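Local coordinates for protein pectate lyase/Amb allergen (Acidovorax citrulli, PDB 4HWV) that probably cleaves pectate, the plant cell-wall polysaccharide, as a secreted, calcium-binding lyase of polysaccharide lyase family 1, at residues A13-I18 / G485-R490; R82-I87 / L170-D175. All coordinates share one frame; numbering follows the deposited sequence.

Overall arrangement
Near the N terminus, before strand 44-47, residues 13-18 form a tight turn whose partner lies almost at the other end of the chain. Residues 82-87 and 170-175 then come together as neighbouring coils of the parallel beta-helix, closing a loop that includes several helices. Only after the chain has passed through the later strands and helix 470-477 does 485-490 return to meet 13-18. Interaction 1 therefore closes a very long loop, with interaction 2 nested inside it. Their centres are about 10 Å apart, and they touch directly: Arg82 NH1 lies 2.8 Å from Ile18 O, a probable hydrogen bond joining the N-terminal segment to the beta-helix.

Interaction 1: A13-I18 / G485-R490; sequences APAGSI and GPAEPR
Ala15 carries the apolar side of this contact, its single methyl group pointing at the backbone of 485-490. Ala15 CB lies 3.5 Å from Gly485 O. The Ala487 backbone is about as near, while Ala15 CB and Ala487 CB stand 4.2 Å apart. The methyl thus rests mainly on the chain itself. It also helps to bury Gly485 O, a carbonyl oxygen with no polar partner in the model. Beside this patch, Gly485 N donates to Ala13 O over 2.9 Å, arriving nearly in line with the carbonyl (C=O...N angle 163°). A water provides a second polar link, accepting from Ala15 N at 2.9 Å and donating to Pro486 O at 2.8 Å. The surface contact pairs two irregular segments: a type II beta turn from Pro14 to Ser17, and a tail whose backbone angles are those of a polyproline II-like extended chain. Gly16 has the positive phi expected at the third position of such a turn. Ser17, at the turn's end, reinforces it, for with chi1 at 78° OG lies beside both the backbone N and the carbonyl carbon of its own residue. Ser17 OG donates to Pro14 O over 2.7 Å, tilted 16° from the carbonyl plane, while Ser17 N makes a weak bond to the same oxygen. The residue preceding the tail grips the turn from outside the two segments: the carboxylate of Glu484 accepts hydrogen bonds from Gly16 N and Ile18 N. Farther along the tail, Arg490 packs on Asp390 of the second subunit.

Interaction 2: R82-I87 / L170-D175; sequences RIRGTI and LGIGTD
Arg82 pairs with Leu170 and Ile83 with Gly171 in parallel register, joined by hydrogen bonds from Ile83 N to Leu170 O (2.9 Å) and from Ile172 N to Ile83 O (2.9 Å). The first donor stands 37° above the plane of its carbonyl. Ile172 packs against the first segment just beyond the bridged pairs: Ile172 CB is 3.4 Å from Ile83 O, and with CG1 anti to its own carbonyl carbon (chi1 -65°) that branch comes 3.8 Å from Arg82 CB. The terminal CD1 meets Arg84 CB and lies over one face of the Arg84 guanidinium. These are adjacent coils of the right-handed parallel beta-helix characteristic of PL1 pectate lyases, and Ile83 packs on Val47 of the preceding coil. The Arg82 chain, extended from CG to NE, crosses Leu170 obliquely; Arg82 NH1 lies 3.7 Å from Leu170 CD1. Arg82 NH1 bonds to Ile18 O of the N-terminal segment and also donates to a water, at 2.8 Å, that reaches Gly171 O. At the bend, Gly85 takes a positive phi, facing the type II' turn from Ile172 to Asp175. One water bridges the two there, accepting from Gly85 N at 2.9 Å while donating to Ile172 O and Asp175 OD1. Another joins Thr86 OG1 to Asp175 O. Asn199 ND2 bonds to the carbonyls of Gly171 and Gly173.

Interaction 1: A13-I18 / G485-R490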
# COMPACT_ATOMS: atom_id res chain seq x y z
N ALA A 13 -21.69 -4.99 18.75
CA ALA A 13 -23.03 -5.02 18.18
C ALA A 13 -23.09 -5.89 16.93
O ALA A 13 -22.11 -6.00 16.20
CB ALA A 13 -23.49 -3.60 17.86
N PRO A 14 -24.25 -6.50 16.66
CA PRO A 14 -24.42 -7.22 15.39
C PRO A 14 -24.14 -6.30 14.20
O PRO A 14 -24.47 -5.11 14.22
CB PRO A 14 -25.90 -7.61 15.42
CG PRO A 14 -26.22 -7.72 16.86
CD PRO A 14 -25.44 -6.62 17.52
N ALA A 15 -23.54 -6.85 13.17
CA ALA A 15 -23.26 -6.09 11.96
C ALA A 15 -24.53 -5.42 11.43
O ALA A 15 -25.61 -6.02 11.40
CB ALA A 15 -22.68 -7.00 10.91
N GLY A 16 -24.40 -4.16 11.03
CA GLY A 16 -25.53 -3.44 10.47
C GLY A 16 -26.48 -2.83 11.47
O GLY A 16 -27.55 -2.37 11.09
N SER A 17 -26.10 -2.80 12.75
CA SER A 17 -27.03 -2.35 13.77
C SER A 17 -26.59 -1.14 14.60
O SER A 17 -27.42 -0.57 15.31
CB SER A 17 -27.37 -3.49 14.72
OG SER A 17 -26.32 -3.72 15.65
N ILE A 18 -25.33 -0.72 14.53
CA ILE A 18 -24.91 0.42 15.34
C ILE A 18 -25.74 1.68 15.04
O ILE A 18 -26.21 1.87 13.91
CB ILE A 18 -23.39 0.73 15.17
CG1 ILE A 18 -22.86 1.60 16.30
CG2 ILE A 18 -23.10 1.36 13.80
CD1 ILE A 18 -22.78 0.89 17.64
N GLY A 485 -19.51 -6.69 15.15
CA GLY A 485 -18.95 -7.94 14.68
C GLY A 485 -19.00 -8.03 13.16
O GLY A 485 -19.60 -7.19 12.49
N PRO A 486 -18.37 -9.07 12.60
CA PRO A 486 -18.36 -9.21 11.14
C PRO A 486 -19.75 -9.53 10.61
O PRO A 486 -20.59 -10.12 11.31
CB PRO A 486 -17.42 -10.41 10.92
CG PRO A 486 -17.51 -11.18 12.17
CD PRO A 486 -17.66 -10.17 13.27
N ALA A 487 -19.99 -9.14 9.37
CA ALA A 487 -21.26 -9.43 8.72
C ALA A 487 -21.38 -10.93 8.53
O ALA A 487 -20.38 -11.61 8.31
CB ALA A 487 -21.34 -8.73 7.38
N GLU A 488 -22.60 -11.46 8.68
CA GLU A 488 -22.86 -12.85 8.32
C GLU A 488 -22.67 -13.01 6.81
O GLU A 488 -22.91 -12.08 6.04
CB GLU A 488 -24.27 -13.29 8.74
N PRO A 489 -22.20 -14.19 6.39
CA PRO A 489 -22.10 -14.43 4.95
C PRO A 489 -23.46 -14.25 4.27
O PRO A 489 -24.50 -14.53 4.87
CB PRO A 489 -21.65 -15.89 4.88
CG PRO A 489 -20.87 -16.08 6.14
CD PRO A 489 -21.64 -15.30 7.17
N ARG A 490 -23.44 -13.77 3.03
CA ARG A 490 -24.67 -13.57 2.29
C ARG A 490 -25.25 -14.94 1.93
O ARG A 490 -24.51 -15.89 1.62
CB ARG A 490 -24.43 -12.72 1.04
CG ARG A 490 -23.96 -11.28 1.34
CD ARG A 490 -24.95 -10.50 2.24
NE ARG A 490 -26.13 -10.01 1.51
CZ ARG A 490 -27.26 -9.61 2.09
NH1 ARG A 490 -27.39 -9.66 3.42
NH2 ARG A 490 -28.26 -9.16 1.35
O HOH W 1 -22.35 -9.50 13.36

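Interaction 2: R82-I87 / L170-D175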
# COMPACT_ATOMS: atom_id res chain seq x y z
N ARG A 82 -25.79 3.08 5.57
CA ARG A 82 -24.87 2.04 6.00
C ARG A 82 -24.00 1.61 4.83
O ARG A 82 -24.50 1.44 3.72
CB ARG A 82 -25.63 0.85 6.60
CG ARG A 82 -26.44 1.26 7.82
CD ARG A 82 -26.94 0.09 8.64
NE ARG A 82 -27.79 0.59 9.73
CZ ARG A 82 -27.35 0.92 10.94
NH1 ARG A 82 -26.07 0.81 11.28
NH2 ARG A 82 -28.23 1.38 11.82
N ILE A 83 -22.70 1.50 5.08
CA ILE A 83 -21.75 1.17 4.03
C ILE A 83 -21.47 -0.34 4.03
O ILE A 83 -20.94 -0.88 5.01
CB ILE A 83 -20.40 1.90 4.23
CG1 ILE A 83 -20.63 3.40 4.48
CG2 ILE A 83 -19.43 1.58 3.07
CD1 ILE A 83 -21.35 4.12 3.37
N ARG A 84 -21.86 -1.01 2.95
CA ARG A 84 -21.61 -2.43 2.78
C ARG A 84 -20.40 -2.65 1.91
O ARG A 84 -20.44 -2.39 0.71
CB ARG A 84 -22.82 -3.16 2.18
CG ARG A 84 -22.64 -4.68 2.18
CD ARG A 84 -23.74 -5.48 1.49
NE ARG A 84 -25.07 -5.33 2.06
CZ ARG A 84 -25.46 -5.89 3.21
NH1 ARG A 84 -24.60 -6.58 3.94
NH2 ARG A 84 -26.71 -5.72 3.63
N GLY A 85 -19.32 -3.14 2.51
CA GLY A 85 -18.11 -3.41 1.75
C GLY A 85 -17.36 -2.15 1.35
O GLY A 85 -17.33 -1.15 2.09
N THR A 86 -16.74 -2.21 0.18
CA THR A 86 -15.86 -1.14 -0.27
C THR A 86 -16.50 -0.26 -1.34
O THR A 86 -17.00 -0.76 -2.34
CB THR A 86 -14.58 -1.72 -0.87
OG1 THR A 86 -13.83 -2.38 0.16
CG2 THR A 86 -13.74 -0.62 -1.52
N ILE A 87 -16.46 1.06 -1.12
CA ILE A 87 -16.91 2.03 -2.10
C ILE A 87 -15.71 2.81 -2.63
O ILE A 87 -15.06 3.54 -1.88
CB ILE A 87 -17.96 2.98 -1.49
CG1 ILE A 87 -19.18 2.16 -1.08
CG2 ILE A 87 -18.31 4.10 -2.49
CD1 ILE A 87 -20.33 2.96 -0.52
N LEU A 170 -22.54 5.00 8.41
CA LEU A 170 -22.24 3.98 9.41
C LEU A 170 -21.74 2.73 8.69
O LEU A 170 -22.47 2.11 7.94
CB LEU A 170 -23.49 3.65 10.25
CG LEU A 170 -24.11 4.83 11.02
CD1 LEU A 170 -25.39 4.39 11.70
CD2 LEU A 170 -23.17 5.48 12.05
N GLY A 171 -20.47 2.40 8.88
CA GLY A 171 -19.96 1.19 8.26
C GLY A 171 -20.62 -0.07 8.81
O GLY A 171 -20.91 -0.14 10.00
N ILE A 172 -20.82 -1.06 7.94
CA ILE A 172 -21.29 -2.38 8.39
C ILE A 172 -20.11 -3.30 8.68
O ILE A 172 -19.21 -3.47 7.85
CB ILE A 172 -22.16 -3.05 7.30
CG1 ILE A 172 -23.44 -2.23 7.09
CG2 ILE A 172 -22.45 -4.50 7.65
CD1 ILE A 172 -24.22 -2.63 5.85
N GLY A 173 -20.10 -3.90 9.87
CA GLY A 173 -19.15 -4.99 10.09
C GLY A 173 -17.71 -4.51 10.26
O GLY A 173 -17.45 -3.43 10.80
N THR A 174 -16.78 -5.32 9.78
CA THR A 174 -15.36 -5.05 10.00
C THR A 174 -14.64 -4.65 8.72
O THR A 174 -13.42 -4.45 8.75
CB THR A 174 -14.68 -6.30 10.58
OG1 THR A 174 -14.89 -7.40 9.70
CG2 THR A 174 -15.25 -6.64 11.97
N ASP A 175 -15.36 -4.52 7.61
CA ASP A 175 -14.71 -4.27 6.33
C ASP A 175 -15.37 -3.18 5.49
O ASP A 175 -15.24 -3.17 4.27
CB ASP A 175 -14.58 -5.57 5.54
CG ASP A 175 -15.91 -6.17 5.17
OD1 ASP A 175 -16.96 -5.73 5.68
OD2 ASP A 175 -15.90 -7.12 4.37
O HOH W 2 -23.74 -0.63 10.51
O HOH W 3 -19.08 -4.09 5.19
O HOH W 4 -14.64 -4.31 1.91